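PDB 5I2A: diol-dehydratase from Roseburia inulinivorans, which is a B12-independent glycyl radical enzyme that dehydrates 1,2-propanediol, probably through a radical lyase mechanism. Local coordinates for residues A[225-228]-A[229-233]; A[240-243]-A[244-247]; A[268-271]-A[272-275]. One frame throughout, in Å; residues are numbered along the deposited sequence.

Interaction 1 (A[225-228]-A[229-233]); sequences AKMA and EEMAE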
ATOM      1  N   ALA A 225      13.914  -5.433  35.185  1.00 19.06           N
ATOM      2  CA  ALA A 225      14.344  -6.441  36.142  1.00 24.08           C
ATOM      3  C   ALA A 225      15.838  -6.290  36.430  1.00 23.51           C
ATOM      4  O   ALA A 225      16.264  -6.326  37.587  1.00 23.57           O
ATOM      5  CB  ALA A 225      14.030  -7.824  35.630  1.00 19.40           C
ATOM      6  N   LYS A 226      16.616  -6.080  35.375  1.00 20.32           N
ATOM      7  CA  LYS A 226      18.049  -5.902  35.511  1.00 22.71           C
ATOM      8  C   LYS A 226      18.356  -4.635  36.280  1.00 26.74           C
ATOM      9  O   LYS A 226      19.202  -4.643  37.170  1.00 27.92           O
ATOM     10  CB  LYS A 226      18.730  -5.866  34.143  1.00 27.00           C
ATOM     11  CG  LYS A 226      20.234  -5.656  34.203  1.00 35.43           C
ATOM     12  CD  LYS A 226      20.832  -5.641  32.809  1.00 46.13           C
ATOM     13  CE  LYS A 226      22.178  -4.930  32.769  1.00 51.72           C
ATOM     14  NZ  LYS A 226      22.635  -4.709  31.364  1.00 54.62           N
ATOM     15  N   MET A 227      17.674  -3.546  35.944  1.00 22.37           N
ATOM     16  CA  MET A 227      17.902  -2.295  36.645  1.00 22.61           C
ATOM     17  C   MET A 227      17.519  -2.426  38.124  1.00 23.32           C
ATOM     18  O   MET A 227      18.227  -1.937  38.994  1.00 25.34           O
ATOM     19  CB  MET A 227      17.135  -1.143  35.998  1.00 20.75           C
ATOM     20  CG  MET A 227      17.252   0.157  36.785  1.00 18.83           C
ATOM     21  SD  MET A 227      16.819   1.640  35.862  1.00 25.61           S
ATOM     22  CE  MET A 227      18.234   1.785  34.777  1.00 22.65           C
ATOM     23  N   ALA A 228      16.415  -3.101  38.403  1.00 20.28           N
ATOM     24  CA  ALA A 228      15.973  -3.256  39.776  1.00 21.23           C
ATOM     25  C   ALA A 228      17.001  -4.041  40.598  1.00 27.92           C
ATOM     26  O   ALA A 228      17.266  -3.701  41.747  1.00 24.97           O
ATOM     27  CB  ALA A 228      14.634  -3.937  39.833  1.00 15.22           C
ATOM     28  N   GLU A 229      17.568  -5.086  39.999  1.00 24.29           N
ATOM     29  CA  GLU A 229      18.584  -5.904  40.657  1.00 29.02           C
ATOM     30  C   GLU A 229      19.843  -5.116  40.974  1.00 27.80           C
ATOM     31  O   GLU A 229      20.402  -5.238  42.060  1.00 33.58           O
ATOM     32  CB  GLU A 229      18.953  -7.101  39.791  1.00 27.06           C
ATOM     33  CG  GLU A 229      17.993  -8.241  39.883  1.00 28.74           C
ATOM     34  CD  GLU A 229      18.348  -9.338  38.917  1.00 32.55           C
ATOM     35  OE1 GLU A 229      19.295  -9.139  38.130  1.00 36.08           O
ATOM     36  OE2 GLU A 229      17.689 -10.392  38.942  1.00 38.14           O
ATOM     37  N   GLU A 230      20.286  -4.312  40.021  1.00 23.75           N
ATOM     38  CA  GLU A 230      21.448  -3.466  40.232  1.00 26.87           C
ATOM     39  C   GLU A 230      21.180  -2.409  41.308  1.00 34.45           C
ATOM     40  O   GLU A 230      22.067  -2.080  42.102  1.00 30.86           O
ATOM     41  CB  GLU A 230      21.870  -2.805  38.921  1.00 26.13           C
ATOM     42  CG  GLU A 230      22.255  -3.820  37.843  1.00 32.67           C
ATOM     43  CD  GLU A 230      22.557  -3.188  36.492  1.00 36.70           C
ATOM     44  OE1 GLU A 230      22.308  -1.979  36.313  1.00 42.51           O
ATOM     45  OE2 GLU A 230      23.056  -3.908  35.605  1.00 48.78           O
ATOM     46  N   MET A 231      19.955  -1.887  41.349  1.00 26.77           N
ATOM     47  CA  MET A 231      19.623  -0.876  42.346  1.00 22.41           C
ATOM     48  C   MET A 231      19.530  -1.515  43.727  1.00 25.74           C
ATOM     49  O   MET A 231      19.945  -0.923  44.720  1.00 28.85           O
ATOM     50  CB  MET A 231      18.317  -0.161  41.995  1.00 20.55           C
ATOM     51  CG  MET A 231      18.442   0.794  40.810  1.00 28.31           C
ATOM     52  SD  MET A 231      16.865   1.476  40.267  1.00 24.08           S
ATOM     53  CE  MET A 231      16.400   2.482  41.674  1.00 20.78           C
ATOM     54  N   ALA A 232      18.982  -2.725  43.778  1.00 23.53           N
ATOM     55  CA  ALA A 232      18.858  -3.445  45.031  1.00 24.62           C
ATOM     56  C   ALA A 232      20.237  -3.651  45.650  1.00 30.97           C
ATOM     57  O   ALA A 232      20.400  -3.532  46.857  1.00 27.71           O
ATOM     58  CB  ALA A 232      18.172  -4.769  44.829  1.00 23.78           C
ATOM     59  N   GLU A 233      21.228  -3.933  44.814  1.00 26.89           N
ATOM     60  CA  GLU A 233      22.564  -4.221  45.313  1.00 33.99           C
ATOM     61  C   GLU A 233      23.190  -3.004  46.003  1.00 33.54           C
ATOM     62  O   GLU A 233      23.991  -3.158  46.913  1.00 37.28           O
ATOM     63  CB  GLU A 233      23.464  -4.725  44.177  1.00 31.16           C
ATOM     64  CG  GLU A 233      24.821  -5.264  44.622  1.00 34.63           C
ATOM     65  CD  GLU A 233      24.724  -6.408  45.632  1.00 44.80           C
ATOM     66  OE1 GLU A 233      25.653  -6.544  46.463  1.00 44.07           O
ATOM     67  OE2 GLU A 233      23.734  -7.170  45.598  1.00 35.56           O
TER

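Interaction 2 (A[240-243]-A[244-247]); sequences RRQE and LLTI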
ATOM      1  N   ARG A 240      13.313  -1.133  51.263  1.00 26.66           N
ATOM      2  CA  ARG A 240      13.295  -0.736  49.859  1.00 29.19           C
ATOM      3  C   ARG A 240      14.042  -1.749  48.995  1.00 32.48           C
ATOM      4  O   ARG A 240      13.588  -2.094  47.903  1.00 28.92           O
ATOM      5  CB  ARG A 240      13.901   0.658  49.682  1.00 27.90           C
ATOM      6  CG  ARG A 240      13.944   1.153  48.230  1.00 28.27           C
ATOM      7  CD  ARG A 240      12.558   1.108  47.577  1.00 26.83           C
ATOM      8  NE  ARG A 240      12.582   1.552  46.183  1.00 27.12           N
ATOM      9  CZ  ARG A 240      11.578   1.378  45.328  1.00 21.84           C
ATOM     10  NH1 ARG A 240      10.466   0.775  45.721  1.00 19.41           N
ATOM     11  NH2 ARG A 240      11.682   1.805  44.079  1.00 20.20           N
ATOM     12  N   ARG A 241      15.183  -2.223  49.493  1.00 28.75           N
ATOM     13  CA  ARG A 241      15.938  -3.265  48.819  1.00 24.50           C
ATOM     14  C   ARG A 241      15.050  -4.463  48.507  1.00 25.44           C
ATOM     15  O   ARG A 241      15.066  -4.969  47.390  1.00 25.42           O
ATOM     16  CB  ARG A 241      17.141  -3.703  49.657  1.00 30.99           C
ATOM     17  CG  ARG A 241      17.817  -4.956  49.130  1.00 29.09           C
ATOM     18  CD  ARG A 241      19.188  -5.172  49.761  1.00 38.32           C
ATOM     19  NE  ARG A 241      19.931  -6.213  49.053  1.00 35.96           N
ATOM     20  CZ  ARG A 241      19.773  -7.519  49.260  1.00 41.96           C
ATOM     21  NH1 ARG A 241      18.906  -7.950  50.170  1.00 42.21           N
ATOM     22  NH2 ARG A 241      20.483  -8.398  48.558  1.00 36.43           N
ATOM     23  N   GLN A 242      14.266  -4.907  49.482  1.00 25.05           N
ATOM     24  CA  GLN A 242      13.324  -5.996  49.235  1.00 27.26           C
ATOM     25  C   GLN A 242      12.277  -5.623  48.183  1.00 27.76           C
ATOM     26  O   GLN A 242      11.844  -6.479  47.416  1.00 26.26           O
ATOM     27  CB  GLN A 242      12.611  -6.415  50.522  1.00 26.36           C
ATOM     28  CG  GLN A 242      13.485  -7.235  51.469  1.00 38.33           C
ATOM     29  CD  GLN A 242      14.246  -8.333  50.756  1.00 35.91           C
ATOM     30  OE1 GLN A 242      13.660  -9.147  50.038  1.00 35.88           O
ATOM     31  NE2 GLN A 242      15.561  -8.359  50.941  1.00 36.99           N
ATOM     32  N   GLU A 243      11.857  -4.360  48.168  1.00 24.53           N
ATOM     33  CA  GLU A 243      10.870  -3.917  47.188  1.00 27.88           C
ATOM     34  C   GLU A 243      11.475  -4.031  45.795  1.00 21.63           C
ATOM     35  O   GLU A 243      10.833  -4.527  44.876  1.00 24.13           O
ATOM     36  CB  GLU A 243      10.392  -2.487  47.473  1.00 20.78           C
ATOM     37  CG  GLU A 243       9.453  -2.405  48.678  1.00 22.68           C
ATOM     38  CD  GLU A 243       9.063  -0.988  49.033  1.00 21.53           C
ATOM     39  OE1 GLU A 243       9.600  -0.053  48.419  1.00 20.89           O
ATOM     40  OE2 GLU A 243       8.206  -0.806  49.924  1.00 26.71           O
ATOM     41  N   LEU A 244      12.728  -3.605  45.667  1.00 23.69           N
ATOM     42  CA  LEU A 244      13.445  -3.685  44.406  1.00 21.23           C
ATOM     43  C   LEU A 244      13.629  -5.127  43.962  1.00 26.60           C
ATOM     44  O   LEU A 244      13.515  -5.431  42.768  1.00 24.39           O
ATOM     45  CB  LEU A 244      14.798  -2.986  44.515  1.00 19.97           C
ATOM     46  CG  LEU A 244      14.697  -1.461  44.555  1.00 23.51           C
ATOM     47  CD1 LEU A 244      15.964  -0.826  45.106  1.00 19.97           C
ATOM     48  CD2 LEU A 244      14.383  -0.902  43.167  1.00 24.08           C
ATOM     49  N   LEU A 245      13.904  -6.020  44.911  1.00 24.79           N
ATOM     50  CA  LEU A 245      14.082  -7.429  44.564  1.00 23.23           C
ATOM     51  C   LEU A 245      12.768  -8.046  44.099  1.00 22.66           C
ATOM     52  O   LEU A 245      12.766  -8.911  43.228  1.00 27.22           O
ATOM     53  CB  LEU A 245      14.654  -8.229  45.739  1.00 24.51           C
ATOM     54  CG  LEU A 245      16.138  -8.021  46.056  1.00 26.23           C
ATOM     55  CD1 LEU A 245      16.485  -8.722  47.358  1.00 28.08           C
ATOM     56  CD2 LEU A 245      17.020  -8.533  44.911  1.00 22.74           C
ATOM     57  N   THR A 246      11.654  -7.604  44.676  1.00 20.65           N
ATOM     58  CA  THR A 246      10.349  -8.078  44.224  1.00 24.55           C
ATOM     59  C   THR A 246      10.079  -7.578  42.794  1.00 21.52           C
ATOM     60  O   THR A 246       9.623  -8.337  41.944  1.00 20.30           O
ATOM     61  CB  THR A 246       9.211  -7.628  45.158  1.00 27.41           C
ATOM     62  OG1 THR A 246       9.368  -8.251  46.439  1.00 27.27           O
ATOM     63  CG2 THR A 246       7.853  -8.032  44.577  1.00 22.13           C
ATOM     64  N   ILE A 247      10.397  -6.310  42.539  1.00 22.53           N
ATOM     65  CA  ILE A 247      10.243  -5.723  41.210  1.00 23.36           C
ATOM     66  C   ILE A 247      11.002  -6.561  40.172  1.00 24.11           C
ATOM     67  O   ILE A 247      10.467  -6.879  39.107  1.00 23.99           O
ATOM     68  CB  ILE A 247      10.726  -4.243  41.179  1.00 22.11           C
ATOM     69  CG1 ILE A 247       9.743  -3.350  41.929  1.00 21.40           C
ATOM     70  CG2 ILE A 247      10.843  -3.734  39.763  1.00 20.79           C
ATOM     71  CD1 ILE A 247      10.263  -1.945  42.161  1.00 19.55           C
TER

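Interaction 3 (A[268-271]-A[272-275]); sequences SFWF and IQQV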
ATOM      1  N   SER A 268       2.064  -6.065  34.717  1.00 14.48           N
ATOM      2  CA  SER A 268       1.801  -6.509  33.359  1.00 18.87           C
ATOM      3  C   SER A 268       0.875  -5.522  32.651  1.00 18.48           C
ATOM      4  O   SER A 268       1.161  -5.081  31.552  1.00 15.45           O
ATOM      5  CB  SER A 268       1.181  -7.901  33.355  1.00 16.33           C
ATOM      6  OG  SER A 268       1.149  -8.413  32.049  1.00 17.60           O
ATOM      7  N   PHE A 269      -0.231  -5.189  33.299  1.00 16.10           N
ATOM      8  CA  PHE A 269      -1.103  -4.142  32.823  1.00 15.81           C
ATOM      9  C   PHE A 269      -0.330  -2.869  32.509  1.00 16.65           C
ATOM     10  O   PHE A 269      -0.483  -2.307  31.420  1.00 17.86           O
ATOM     11  CB  PHE A 269      -2.192  -3.821  33.838  1.00 14.63           C
ATOM     12  CG  PHE A 269      -2.821  -2.488  33.617  1.00 16.83           C
ATOM     13  CD1 PHE A 269      -3.812  -2.331  32.665  1.00 13.50           C
ATOM     14  CD2 PHE A 269      -2.397  -1.378  34.323  1.00 14.26           C
ATOM     15  CE1 PHE A 269      -4.382  -1.107  32.436  1.00 13.66           C
ATOM     16  CE2 PHE A 269      -2.968  -0.148  34.097  1.00 16.64           C
ATOM     17  CZ  PHE A 269      -3.965  -0.014  33.150  1.00 17.48           C
ATOM     18  N   TRP A 270       0.496  -2.408  33.447  1.00 13.23           N
ATOM     19  CA  TRP A 270       1.145  -1.119  33.248  1.00 16.35           C
ATOM     20  C   TRP A 270       2.103  -1.150  32.049  1.00 16.48           C
ATOM     21  O   TRP A 270       2.138  -0.212  31.281  1.00 15.20           O
ATOM     22  CB  TRP A 270       1.912  -0.629  34.487  1.00 13.34           C
ATOM     23  CG  TRP A 270       2.627   0.657  34.160  1.00 14.32           C
ATOM     24  CD1 TRP A 270       3.966   0.850  34.051  1.00 14.11           C
ATOM     25  CD2 TRP A 270       2.010   1.906  33.803  1.00 14.44           C
ATOM     26  NE1 TRP A 270       4.229   2.154  33.686  1.00 15.17           N
ATOM     27  CE2 TRP A 270       3.041   2.816  33.520  1.00 14.54           C
ATOM     28  CE3 TRP A 270       0.680   2.340  33.708  1.00 16.07           C
ATOM     29  CZ2 TRP A 270       2.791   4.133  33.137  1.00 10.34           C
ATOM     30  CZ3 TRP A 270       0.429   3.649  33.341  1.00 12.79           C
ATOM     31  CH2 TRP A 270       1.480   4.532  33.063  1.00 14.15           C
ATOM     32  N   PHE A 271       2.880  -2.214  31.899  1.00 16.81           N
ATOM     33  CA  PHE A 271       3.785  -2.319  30.748  1.00 15.52           C
ATOM     34  C   PHE A 271       3.007  -2.220  29.423  1.00 11.77           C
ATOM     35  O   PHE A 271       3.443  -1.554  28.497  1.00 13.45           O
ATOM     36  CB  PHE A 271       4.591  -3.625  30.811  1.00 13.25           C
ATOM     37  CG  PHE A 271       5.860  -3.523  31.641  1.00 17.73           C
ATOM     38  CD1 PHE A 271       6.653  -2.386  31.593  1.00 15.17           C
ATOM     39  CD2 PHE A 271       6.248  -4.563  32.472  1.00 14.99           C
ATOM     40  CE1 PHE A 271       7.819  -2.292  32.349  1.00 17.79           C
ATOM     41  CE2 PHE A 271       7.414  -4.479  33.233  1.00 16.38           C
ATOM     42  CZ  PHE A 271       8.198  -3.351  33.176  1.00 17.52           C
ATOM     43  N   ILE A 272       1.844  -2.853  29.350  1.00 13.14           N
ATOM     44  CA  ILE A 272       1.045  -2.778  28.135  1.00 15.36           C
ATOM     45  C   ILE A 272       0.544  -1.343  27.931  1.00 16.00           C
ATOM     46  O   ILE A 272       0.692  -0.790  26.842  1.00 14.13           O
ATOM     47  CB  ILE A 272      -0.141  -3.759  28.158  1.00 13.32           C
ATOM     48  CG1 ILE A 272       0.365  -5.201  28.247  1.00 13.92           C
ATOM     49  CG2 ILE A 272      -0.985  -3.576  26.917  1.00 13.67           C
ATOM     50  CD1 ILE A 272       1.380  -5.581  27.134  1.00 13.79           C
ATOM     51  N   GLN A 273      -0.005  -0.743  28.987  1.00 16.39           N
ATOM     52  CA  GLN A 273      -0.472   0.647  28.945  1.00 16.15           C
ATOM     53  C   GLN A 273       0.625   1.591  28.471  1.00 14.84           C
ATOM     54  O   GLN A 273       0.375   2.507  27.691  1.00 14.00           O
ATOM     55  CB  GLN A 273      -0.963   1.105  30.322  1.00 14.61           C
ATOM     56  CG  GLN A 273      -1.596   2.498  30.335  1.00 15.21           C
ATOM     57  CD  GLN A 273      -2.962   2.540  29.641  1.00 15.86           C
ATOM     58  OE1 GLN A 273      -3.563   1.501  29.356  1.00 13.77           O
ATOM     59  NE2 GLN A 273      -3.453   3.751  29.373  1.00 11.10           N
ATOM     60  N   GLN A 274       1.836   1.366  28.962  1.00 13.40           N
ATOM     61  CA  GLN A 274       2.957   2.224  28.638  1.00 14.95           C
ATOM     62  C   GLN A 274       3.471   2.024  27.207  1.00 17.03           C
ATOM     63  O   GLN A 274       3.593   2.991  26.456  1.00 14.22           O
ATOM     64  CB  GLN A 274       4.108   2.003  29.626  1.00 13.22           C
ATOM     65  CG  GLN A 274       5.270   2.968  29.400  1.00 14.92           C
ATOM     66  CD  GLN A 274       6.577   2.487  30.031  1.00 15.42           C
ATOM     67  OE1 GLN A 274       6.637   1.408  30.617  1.00 15.37           O
ATOM     68  NE2 GLN A 274       7.621   3.292  29.910  1.00 12.07           N
ATOM     69  N   VAL A 275       3.768   0.783  26.822  1.00 13.44           N
ATOM     70  CA  VAL A 275       4.465   0.590  25.549  1.00 15.29           C
ATOM     71  C   VAL A 275       3.563   0.884  24.347  1.00 15.34           C
ATOM     72  O   VAL A 275       4.060   1.271  23.300  1.00 14.87           O
ATOM     73  CB  VAL A 275       5.059  -0.833  25.395  1.00 15.67           C
ATOM     74  CG1 VAL A 275       6.102  -1.094  26.479  1.00 15.38           C
ATOM     75  CG2 VAL A 275       3.956  -1.905  25.369  1.00 14.08           C
TER

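Interaction 1 (A[225-228]-A[229-233])
Lys226 meets Glu230, and Met227 meets Met231, as i to i+4 side-chain pairs toward the C-terminal end of the long helix 200-233, near the periphery of the chain. In the first pair the Glu230 carboxylate lies across the methylenes of Lys226, its OE2 3.1 Å from CE and 3.6 Å from CG of Lys226. The lysine chain is extended, its CG opposite the backbone N (chi1 179°), and carries the ammonium past the carboxylate: NZ of Lys226 stays 4.3 Å from OE2 of Glu230, opposite charges that would attract weakly but are too far apart to count as an ion pair. The backbone keeps regular alpha-helical i to i+4 bonding, Met231 N donating to Met227 O at 2.9 Å and Ala232 N to Ala228 O at 2.8 Å. The methionines add an apolar contact, CG of Met227 resting 3.7 Å from SD of Met231, on a side where Ile66 touches Met227 and Ile68 touches Met231. Ala225 and Ala228 touch helix 238-253, Ala228 also Ile68; their small side chains are consistent with the helices lying close, and the carboxylate of Glu229 reaches the same helix through a salt bridge to Lys252.

Interaction 2 (A[240-243]-A[244-247])
The guanidinium of Arg240 has Leu244 over one face and Glu243 at its edge. CG of Leu244 stands 3.9 Å above the plane, displaced toward the rim, while CD2 of Leu244 comes 3.9 Å from NH2 of Arg240; the two side chains cross at about a right angle. At the edge, NH1 of Arg240 donates to OE1 of Glu243 at 3.0 Å in a fairly straight bond (161°), almost in the guanidinium plane. The carboxylate is met on its anti side and somewhat out of its plane. A bend at chi2 (55°) turns the arginine chain along the helix, bringing its flat end past Leu244. The second guanidinium, that of Arg241, is covered on one face by CD1 of Leu245, again offset toward the rim. This same methyl is shared with the amide of Gln242, whose NE2 lies 3.7 Å from CD1 of Leu245.

These i to i+4 and i to i+3 pairs lie on consecutive turns of the amphipathic alpha-helix 238-253, which packs against the preceding helix 200-233 as the second arm of a helical hairpin. Leu244, Leu245 and Ile247 form the apolar face toward that partner, Leu244 touching Met231 and Ala232, and Ile247 touching Ala228; Arg241 also lies against Ala232. Regular i to i+4 bonds carry the backbone, among them Leu244 N to Arg240 O at 2.8 Å and Ile247 N to Glu243 O at 3.0 Å. The ion pair has further partners: Arg240 NH1 also donates to the carbonyl oxygen of Glu72, and OE2 of Glu243 forms a salt bridge with Arg14. The glutamate carboxylate thus lies between two arginines, an arrangement that would be expected to favour its charged form.

Interaction 3 (A[268-271]-A[272-275])
Backbone bonds link Phe269 to Gln273 and Trp270 to Gln274, the latter at 2.8 Å from Gln274 N to Trp270 O, and equivalent i to i+4 bonds continue the pattern before and after. Among the aromatic contacts, the indole of Trp270 receives CB of Gln274 over one face, 3.9 Å above its plane, while CG of Gln273 approaches CZ3 of Trp270 obliquely at 3.8 Å. The Phe271 ring and the Gln274 amide lie side by side and nearly coplanar (17°), with OE1 of Gln274 at the ring edge, 3.9 Å from CD1 of Phe271. An extended Gln274 chain, its CG anti to the backbone N (chi1 -175°), carries the amide out to this edge. Polar ends find their partners beyond the two turns: Trp270 NE1 donates to the Gly76 carbonyl, Gln273 OE1 bonds to Tyr171 OH, and Gln274 NE2 bonds to Thr78 OG1. By contrast, Gln274 OE1 is buried without a hydrogen-bonding partner in the model. Touched by helices 171-190, 200-233 and 309-323, and reaching strand 283-285 through Gln273 NE2 and Ile285 O, this is a buried helical segment among the helices that surround the alpha/beta barrel typical of glycyl radical enzymes.

The three contacts follow one another along the chain on three successive helices, 200-233, 238-253 and 262-279, all within the pyruvate formate lyase-like region. Interactions 1 and 2 have centres about 8 Å apart and touch directly, since their helices pack together: CB of Ala228 lies 3.5 Å from O of Leu244. Interaction 3 lies about 20 Å, centre to centre, from each of them and touches neither. It is about 20 Å from the chain's centre, against about 37 Å for the other two. The 200-233/238-253 hairpin thus forms part of the periphery, while interaction 3 is a fully buried segment of helix 262-279, deeper toward the barrel of the glycyl radical enzyme fold; helix 200-233 spans both settings.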